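Local coordinates for protein EmGH1 (Erythrobacter marinus, PDB 5Z87) that probably hydrolyses beta-glucosidic bonds, releasing glucose from small glucosides as a member of glycoside hydrolase family 3, at residues A[425-430]-A[596-601]; A[517-522]-A[569-574]; A[555-560]-A[588-593]. All coordinates share one frame; numbering follows the deposited sequence.

Contact 1. Residues A[425-430]-A[596-601]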
loop_
_atom_site.group_PDB
_atom_site.type_symbol
_atom_site.label_atom_id
_atom_site.label_comp_id
_atom_site.label_asym_id
_atom_site.label_seq_id
_atom_site.Cartn_x
_atom_site.Cartn_y
_atom_site.Cartn_z
ATOM N N ASN A 425 -16.444 34.202 3.480
ATOM C CA ASN A 425 -17.561 34.379 2.554
ATOM C C ASN A 425 -17.182 35.284 1.380
ATOM O O ASN A 425 -17.949 36.150 0.953
ATOM C CB ASN A 425 -18.794 34.898 3.288
ATOM C CG ASN A 425 -19.442 33.829 4.155
ATOM O OD1 ASN A 425 -20.153 32.950 3.657
ATOM N ND2 ASN A 425 -19.195 33.895 5.458
ATOM N N VAL A 426 -15.981 35.066 0.847
ATOM C CA VAL A 426 -15.557 35.756 -0.367
ATOM C C VAL A 426 -16.517 35.472 -1.514
ATOM O O VAL A 426 -16.784 36.348 -2.344
ATOM C CB VAL A 426 -14.120 35.350 -0.719
ATOM C CG1 VAL A 426 -13.717 35.948 -2.038
ATOM C CG2 VAL A 426 -13.189 35.797 0.391
ATOM N N LEU A 427 -17.085 34.211 -1.574
ATOM C CA LEU A 427 -18.053 33.861 -2.604
ATOM C C LEU A 427 -19.470 33.853 -2.043
ATOM O O LEU A 427 -19.681 33.565 -0.863
ATOM C CB LEU A 427 -17.736 32.487 -3.201
ATOM C CG LEU A 427 -16.378 32.411 -3.888
ATOM C CD1 LEU A 427 -16.116 30.998 -4.370
ATOM C CD2 LEU A 427 -16.313 33.415 -5.045
ATOM N N PRO A 428 -20.479 34.184 -2.856
ATOM C CA PRO A 428 -20.372 34.581 -4.263
ATOM C C PRO A 428 -19.886 36.015 -4.475
ATOM O O PRO A 428 -20.234 36.918 -3.713
ATOM C CB PRO A 428 -21.805 34.442 -4.757
ATOM C CG PRO A 428 -22.628 34.744 -3.555
ATOM C CD PRO A 428 -21.880 34.126 -2.409
ATOM N N LEU A 429 -19.080 36.210 -5.514
ATOM C CA LEU A 429 -18.846 37.536 -6.054
ATOM C C LEU A 429 -20.173 38.207 -6.421
ATOM O O LEU A 429 -21.183 37.549 -6.684
ATOM C CB LEU A 429 -17.960 37.443 -7.289
ATOM C CG LEU A 429 -16.694 36.602 -7.160
ATOM C CD1 LEU A 429 -15.917 36.639 -8.467
ATOM C CD2 LEU A 429 -15.841 37.095 -6.009
ATOM N N GLN A 430 -20.175 39.537 -6.431
ATOM C CA GLN A 430 -21.341 40.303 -6.866
ATOM C C GLN A 430 -21.036 40.928 -8.222
ATOM O O GLN A 430 -20.084 41.705 -8.343
ATOM C CB GLN A 430 -21.717 41.369 -5.837
ATOM C CG GLN A 430 -22.655 40.845 -4.758
ATOM C CD GLN A 430 -22.636 41.690 -3.496
ATOM O OE1 GLN A 430 -21.679 42.428 -3.240
ATOM N NE2 GLN A 430 -23.694 41.574 -2.690
ATOM N N ALA A 596 -10.982 30.959 -0.798
ATOM C CA ALA A 596 -12.127 30.389 -1.507
ATOM C C ALA A 596 -11.623 29.518 -2.642
ATOM O O ALA A 596 -10.865 29.986 -3.497
ATOM C CB ALA A 596 -13.056 31.481 -2.051
ATOM N N ILE A 597 -12.024 28.252 -2.642
ATOM C CA ILE A 597 -11.562 27.287 -3.634
ATOM C C ILE A 597 -12.756 26.502 -4.154
ATOM O O ILE A 597 -13.523 25.933 -3.367
ATOM C CB ILE A 597 -10.502 26.325 -3.063
ATOM C CG1 ILE A 597 -9.343 27.111 -2.452
ATOM C CG2 ILE A 597 -9.989 25.399 -4.156
ATOM C CD1 ILE A 597 -8.356 26.254 -1.729
ATOM N N LEU A 598 -12.922 26.497 -5.473
ATOM C CA LEU A 598 -13.848 25.611 -6.163
ATOM C C LEU A 598 -13.059 24.430 -6.708
ATOM O O LEU A 598 -11.949 24.604 -7.220
ATOM C CB LEU A 598 -14.548 26.332 -7.319
ATOM C CG LEU A 598 -15.534 27.430 -6.939
ATOM C CD1 LEU A 598 -16.205 27.994 -8.174
ATOM C CD2 LEU A 598 -16.567 26.865 -5.990
ATOM N N ASP A 599 -13.618 23.229 -6.595
ATOM C CA ASP A 599 -13.000 22.047 -7.184
ATOM C C ASP A 599 -13.901 21.562 -8.309
ATOM O O ASP A 599 -15.002 21.059 -8.060
ATOM C CB ASP A 599 -12.763 20.948 -6.151
ATOM C CG ASP A 599 -11.678 19.970 -6.591
ATOM O OD1 ASP A 599 -11.461 19.823 -7.827
ATOM O OD2 ASP A 599 -11.034 19.359 -5.703
ATOM N N ALA A 600 -13.438 21.725 -9.547
ATOM C CA ALA A 600 -14.266 21.410 -10.702
ATOM C C ALA A 600 -13.871 20.106 -11.368
ATOM O O ALA A 600 -14.569 19.662 -12.285
ATOM C CB ALA A 600 -14.205 22.554 -11.731
ATOM N N PHE A 601 -12.779 19.487 -10.918
ATOM C CA PHE A 601 -12.222 18.322 -11.581
ATOM C C PHE A 601 -12.098 18.612 -13.080
ATOM O O PHE A 601 -11.325 19.496 -13.469
ATOM C CB PHE A 601 -13.068 17.088 -11.224
ATOM C CG PHE A 601 -12.705 16.512 -9.865
ATOM C CD1 PHE A 601 -11.610 15.660 -9.729
ATOM C CD2 PHE A 601 -13.396 16.886 -8.722
ATOM C CE1 PHE A 601 -11.248 15.150 -8.490
ATOM C CE2 PHE A 601 -13.038 16.390 -7.472
ATOM C CZ PHE A 601 -11.965 15.509 -7.355
#

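Contact 2. Residues A[517-522]-A[569-574]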
loop_
_atom_site.group_PDB
_atom_site.type_symbol
_atom_site.label_atom_id
_atom_site.label_comp_id
_atom_site.label_asym_id
_atom_site.label_seq_id
_atom_site.Cartn_x
_atom_site.Cartn_y
_atom_site.Cartn_z
ATOM N N GLU A 517 4.666 38.757 -15.143
ATOM C CA GLU A 517 3.738 39.429 -16.051
ATOM C C GLU A 517 2.315 39.424 -15.508
ATOM O O GLU A 517 1.589 40.419 -15.637
ATOM C CB GLU A 517 3.779 38.778 -17.434
ATOM C CG GLU A 517 4.967 39.202 -18.282
ATOM C CD GLU A 517 5.090 38.401 -19.567
ATOM O OE1 GLU A 517 6.230 38.259 -20.072
ATOM O OE2 GLU A 517 4.047 37.913 -20.070
ATOM N N ALA A 518 1.888 38.311 -14.904
ATOM C CA ALA A 518 0.533 38.263 -14.369
ATOM C C ALA A 518 0.397 39.166 -13.153
ATOM O O ALA A 518 -0.658 39.776 -12.945
ATOM C CB ALA A 518 0.148 36.823 -14.016
ATOM N N VAL A 519 1.446 39.242 -12.328
ATOM C CA VAL A 519 1.454 40.175 -11.202
ATOM C C VAL A 519 1.205 41.604 -11.687
ATOM O O VAL A 519 0.342 42.318 -11.158
ATOM C CB VAL A 519 2.781 40.066 -10.430
ATOM C CG1 VAL A 519 2.928 41.243 -9.468
ATOM C CG2 VAL A 519 2.870 38.731 -9.683
ATOM N N ALA A 520 1.948 42.033 -12.713
ATOM C CA ALA A 520 1.762 43.373 -13.278
ATOM C C ALA A 520 0.335 43.579 -13.773
ATOM O O ALA A 520 -0.325 44.563 -13.414
ATOM C CB ALA A 520 2.758 43.602 -14.414
ATOM N N THR A 521 -0.162 42.652 -14.597
ATOM C CA THR A 521 -1.528 42.748 -15.106
ATOM C C THR A 521 -2.558 42.826 -13.981
ATOM O O THR A 521 -3.632 43.416 -14.156
ATOM C CB THR A 521 -1.813 41.547 -16.009
ATOM O OG1 THR A 521 -0.756 41.418 -16.969
ATOM C CG2 THR A 521 -3.147 41.688 -16.720
ATOM N N ALA A 522 -2.256 42.240 -12.826
ATOM C CA ALA A 522 -3.230 42.162 -11.742
ATOM C C ALA A 522 -3.391 43.472 -10.970
ATOM O O ALA A 522 -4.387 43.625 -10.247
ATOM C CB ALA A 522 -2.839 41.030 -10.782
ATOM N N LEU A 569 -1.778 36.244 -4.443
ATOM C CA LEU A 569 -2.445 36.441 -3.166
ATOM C C LEU A 569 -1.811 37.584 -2.384
ATOM O O LEU A 569 -2.514 38.324 -1.686
ATOM C CB LEU A 569 -2.419 35.134 -2.364
ATOM C CG LEU A 569 -3.396 34.057 -2.854
ATOM C CD1 LEU A 569 -3.062 32.691 -2.275
ATOM C CD2 LEU A 569 -4.821 34.430 -2.537
ATOM N N ALA A 570 -0.502 37.769 -2.528
ATOM C CA ALA A 570 0.193 38.814 -1.788
ATOM C C ALA A 570 -0.279 40.213 -2.175
ATOM O O ALA A 570 -0.042 41.163 -1.424
ATOM C CB ALA A 570 1.700 38.678 -2.000
ATOM N N LEU A 571 -0.949 40.353 -3.321
ATOM C CA LEU A 571 -1.471 41.639 -3.758
ATOM C C LEU A 571 -2.654 42.113 -2.919
ATOM O O LEU A 571 -2.997 43.299 -2.971
ATOM C CB LEU A 571 -1.876 41.562 -5.232
ATOM C CG LEU A 571 -0.781 41.069 -6.184
ATOM C CD1 LEU A 571 -1.170 41.270 -7.640
ATOM C CD2 LEU A 571 0.550 41.734 -5.886
ATOM N N GLY A 572 -3.297 41.226 -2.167
ATOM C CA GLY A 572 -4.371 41.655 -1.297
ATOM C C GLY A 572 -5.698 41.934 -1.968
ATOM O O GLY A 572 -6.594 42.489 -1.321
ATOM N N LYS A 573 -5.865 41.573 -3.236
ATOM C CA LYS A 573 -7.154 41.726 -3.887
ATOM C C LYS A 573 -8.068 40.545 -3.561
ATOM O O LYS A 573 -7.649 39.538 -2.986
ATOM C CB LYS A 573 -6.975 41.858 -5.399
ATOM C CG LYS A 573 -6.310 43.157 -5.826
ATOM C CD LYS A 573 -5.077 42.887 -6.673
ATOM C CE LYS A 573 -4.309 44.175 -6.962
ATOM N NZ LYS A 573 -5.202 45.235 -7.509
ATOM N N THR A 574 -9.344 40.687 -3.923
ATOM C CA THR A 574 -10.283 39.575 -3.861
ATOM C C THR A 574 -9.813 38.456 -4.784
ATOM O O THR A 574 -9.777 38.629 -6.008
ATOM C CB THR A 574 -11.682 40.048 -4.249
ATOM O OG1 THR A 574 -12.000 41.218 -3.492
ATOM C CG2 THR A 574 -12.728 38.979 -3.960
#

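Contact 3. Residues A[555-560]-A[588-593]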
loop_
_atom_site.group_PDB
_atom_site.type_symbol
_atom_site.label_atom_id
_atom_site.label_comp_id
_atom_site.label_asym_id
_atom_site.label_seq_id
_atom_site.Cartn_x
_atom_site.Cartn_y
_atom_site.Cartn_z
ATOM N N LEU A 555 1.082 14.681 -4.622
ATOM C CA LEU A 555 -0.292 15.106 -4.821
ATOM C C LEU A 555 -0.469 16.617 -4.757
ATOM O O LEU A 555 -1.596 17.106 -4.924
ATOM C CB LEU A 555 -1.199 14.422 -3.788
ATOM C CG LEU A 555 -1.214 12.887 -3.880
ATOM C CD1 LEU A 555 -1.982 12.270 -2.703
ATOM C CD2 LEU A 555 -1.789 12.419 -5.228
ATOM N N GLU A 556 0.595 17.367 -4.506
ATOM C CA GLU A 556 0.511 18.815 -4.599
ATOM C C GLU A 556 0.312 19.250 -6.046
ATOM O O GLU A 556 0.568 18.499 -6.994
ATOM C CB GLU A 556 1.783 19.470 -4.069
ATOM C CG GLU A 556 1.666 20.040 -2.686
ATOM C CD GLU A 556 0.864 21.313 -2.628
ATOM O OE1 GLU A 556 0.287 21.742 -3.662
ATOM O OE2 GLU A 556 0.826 21.898 -1.529
ATOM N N LEU A 557 -0.146 20.493 -6.206
ATOM C CA LEU A 557 -0.100 21.153 -7.506
ATOM C C LEU A 557 1.300 21.082 -8.084
ATOM O O LEU A 557 2.282 21.432 -7.419
ATOM C CB LEU A 557 -0.526 22.611 -7.371
ATOM C CG LEU A 557 -1.905 22.785 -6.771
ATOM C CD1 LEU A 557 -2.248 24.264 -6.765
ATOM C CD2 LEU A 557 -2.901 21.978 -7.605
ATOM N N ILE A 558 1.392 20.623 -9.306
ATOM C CA ILE A 558 2.698 20.383 -9.905
ATOM C C ILE A 558 3.320 21.709 -10.328
ATOM O O ILE A 558 2.621 22.667 -10.690
ATOM C CB ILE A 558 2.573 19.402 -11.087
ATOM C CG1 ILE A 558 3.948 18.927 -11.527
ATOM C CG2 ILE A 558 1.838 20.037 -12.267
ATOM C CD1 ILE A 558 3.874 17.680 -12.377
ATOM N N GLY A 559 4.647 21.772 -10.231
ATOM C CA GLY A 559 5.399 22.849 -10.860
ATOM C C GLY A 559 5.333 24.157 -10.087
ATOM O O GLY A 559 5.514 24.197 -8.863
ATOM N N GLU A 560 5.070 25.248 -10.816
ATOM C CA GLU A 560 5.172 26.597 -10.283
ATOM C C GLU A 560 3.826 27.194 -9.940
ATOM O O GLU A 560 3.744 28.403 -9.704
ATOM C CB GLU A 560 5.892 27.514 -11.276
ATOM C CG GLU A 560 7.395 27.326 -11.290
ATOM C CD GLU A 560 7.785 25.987 -11.861
ATOM O OE1 GLU A 560 7.381 25.689 -13.004
ATOM O OE2 GLU A 560 8.476 25.223 -11.160
ATOM N N LEU A 588 -2.113 21.752 -0.548
ATOM C CA LEU A 588 -1.935 22.229 0.818
ATOM C C LEU A 588 -1.659 23.723 0.849
ATOM O O LEU A 588 -2.296 24.471 1.602
ATOM C CB LEU A 588 -0.771 21.495 1.479
ATOM C CG LEU A 588 -0.981 20.241 2.301
ATOM C CD1 LEU A 588 0.332 19.931 3.012
ATOM C CD2 LEU A 588 -2.111 20.451 3.294
ATOM N N VAL A 589 -0.682 24.163 0.055
ATOM C CA VAL A 589 -0.328 25.577 0.006
ATOM C C VAL A 589 -1.552 26.415 -0.330
ATOM O O VAL A 589 -1.888 27.370 0.383
ATOM C CB VAL A 589 0.825 25.795 -0.989
ATOM C CG1 VAL A 589 1.059 27.276 -1.236
ATOM C CG2 VAL A 589 2.090 25.128 -0.443
ATOM N N LEU A 590 -2.276 26.023 -1.382
ATOM C CA LEU A 590 -3.490 26.742 -1.754
ATOM C C LEU A 590 -4.539 26.680 -0.649
ATOM O O LEU A 590 -5.221 27.675 -0.370
ATOM C CB LEU A 590 -4.042 26.175 -3.056
ATOM C CG LEU A 590 -5.107 27.003 -3.772
ATOM C CD1 LEU A 590 -4.486 28.293 -4.320
ATOM C CD2 LEU A 590 -5.762 26.167 -4.892
ATOM N N ALA A 591 -4.693 25.522 -0.007
ATOM C CA ALA A 591 -5.700 25.427 1.045
ATOM C C ALA A 591 -5.340 26.310 2.238
ATOM O O ALA A 591 -6.229 26.880 2.881
ATOM C CB ALA A 591 -5.888 23.965 1.477
ATOM N N GLU A 592 -4.051 26.467 2.523
ATOM C CA GLU A 592 -3.649 27.325 3.633
ATOM C C GLU A 592 -3.800 28.815 3.293
ATOM O O GLU A 592 -4.177 29.614 4.156
ATOM C CB GLU A 592 -2.212 26.995 4.032
ATOM C CG GLU A 592 -1.636 27.859 5.141
ATOM C CD GLU A 592 -0.198 27.493 5.462
ATOM O OE1 GLU A 592 0.079 26.288 5.661
ATOM O OE2 GLU A 592 0.658 28.404 5.497
ATOM N N ASN A 593 -3.532 29.214 2.046
ATOM C CA ASN A 593 -3.360 30.638 1.756
ATOM C C ASN A 593 -4.494 31.294 0.979
ATOM O O ASN A 593 -4.620 32.524 1.034
ATOM C CB ASN A 593 -2.051 30.862 0.992
ATOM C CG ASN A 593 -0.835 30.540 1.829
ATOM O OD1 ASN A 593 -0.532 31.244 2.791
ATOM N ND2 ASN A 593 -0.135 29.464 1.476
HETATM O O HOH W 1 -1.447 23.938 -3.257
#

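Contact 1. Residues A[425-430]-A[596-601]
Leu427 and Val426 both lean on Ala596, at the start of strand 596-601. This strand lies in the mixed sheet of the family 3 C-terminal domain, an alpha/beta sandwich, and the loop 425-430 that presses on it follows the antiparallel edge strand 418-422. The contact is wholly apolar and small. Leu427 does most of the work: its CG and its CD1 each lie 3.9 Å from Ala596 CB, so the methyl rests against the branch of the leucine rather than against a single tip. With CD1 anti to CA (chi2 177°), this branch is the extended one, and it runs on past the alanine until Leu427 CD1 stands 4.4 Å from Leu598 CG. Two residues apart, Ala596 and Leu598 offer the same face of the strand, while Ile597 turns its side chain from the loop. Val426 touches more loosely, its CB 4.2 Å from Ala596 CB.

A second shell closes round the pair. Val576 on the neighbouring parallel strand 574-580 packs against Val426, Leu427 and Ala596, Leu615 of helix 607-615 touches both Leu427 and Leu598, and Tyr668 also meets Leu427. The backbone is positioned by Leu427 N, which donates to Asn422 OD1, and just beyond it the chain kinks through a cis peptide that brings Leu427 CA within 2.9 Å of Pro428 CA.

Contact 2. Residues A[517-522]-A[569-574]
Leu571 lays its CD1 against the methyl of Ala522, with Leu571 CD1 3.6 Å from Ala522 CB, while its other branch, CD2, comes within 4.3 Å of Val519 CG1. This is where the C-terminal part of helix 508-522 meets the turn of a beta-alpha-beta crossover, in which strand 527-533, helix 561-569 and strand 574-580 follow one another. Helix 561-569 continues the same seam, Ala567 meeting Val519 and Leu568 meeting Ala522.

The turn is a type I beta turn from Leu569 to Gly572, closed by Gly572 N on Leu569 O at 3.0 Å. Gly572 has positive phi, and the chain then brings Lys573 to the C-terminal end of helix 508-522. Bends at chi2 (125°) and chi4 (-51°) fold the lysine so that NZ reaches a cluster of backbone oxygens: it donates to the carbonyls of Gln523 and Cys525, and weakly to Ala522 O at 3.3 Å. A leucine here would probably leave these three carbonyl oxygens without the ammonium that gathers them, and the turn less firmly tied to the end of helix 508-522. Just before Ala522, Thr521 OG1 and Thr521 N both grip Glu517 O, one turn earlier, from opposite faces of its carbonyl plane, the hydroxyl at 2.9 Å from that oxygen.

Contact 3. Residues A[555-560]-A[588-593]
Glu556 is folded by an unusual chi1 of -102° and a bend at chi2 (-74°), which together turn its carboxylate onto the first residues of helix 588-593. There OE2 takes the backbone N-H of Val589 on its syn lone pair, with Glu556 OE2 3.1 Å from Val589 N and an almost straight bond (172°). Leu588 N lies equally near this oxygen. Val589 has its CG2 beside its own backbone N, and this methyl therefore flanks the bond, 3.6 Å from Glu556 OE2.

The other oxygen serves three donors. Glu556 OE1 uses its anti lone pair for Leu557 N at 2.9 Å, accepts from Asn562 ND2, and takes a third donor in a water at 2.8 Å. That water in turn accepts from Leu590 N, 2.9 Å away, and so carries the carboxylate's reach one residue further along the helix. With several N-H groups and a helix N-terminus around it, the carboxylate is likely to be held in its charged form.

Beneath this polar layer, Leu557 CD1 meets Leu590 CD2 at 4.4 Å, and Leu590 goes on to pack against Met530 and Leu532 of one strand and Ala577 and Leu579 of the next. A loop carboxylate that takes one N-H of a helix's first turn directly and another through a water is a common way of fastening a loop to a helix N-terminus, here in the alpha/beta sandwich of the family 3 C-terminal domain.

How the contacts relate
All three contacts belong to the C-terminal family 3 domain and sit about 17 to 18 Å apart, centre to centre, yet each pair touches. Contacts 1 and 2 meet where Val426 CG1 packs on Thr574 CG2 at 3.7 Å. Helix 588-593 of contact 3 leads directly into strand 596-601 of contact 1, and Ile597 CD1 rests 3.7 Å from Leu590 O. Contact 2 reaches contact 3 through Leu569 CD1, 3.7 Å from Asn593 O. None lies at the dithiothreitol pocket, but the loop holding 555-560 also carries Glu541, which lines that pocket, and the Leu557 side chain is about 7 Å from a bound magnesium ion.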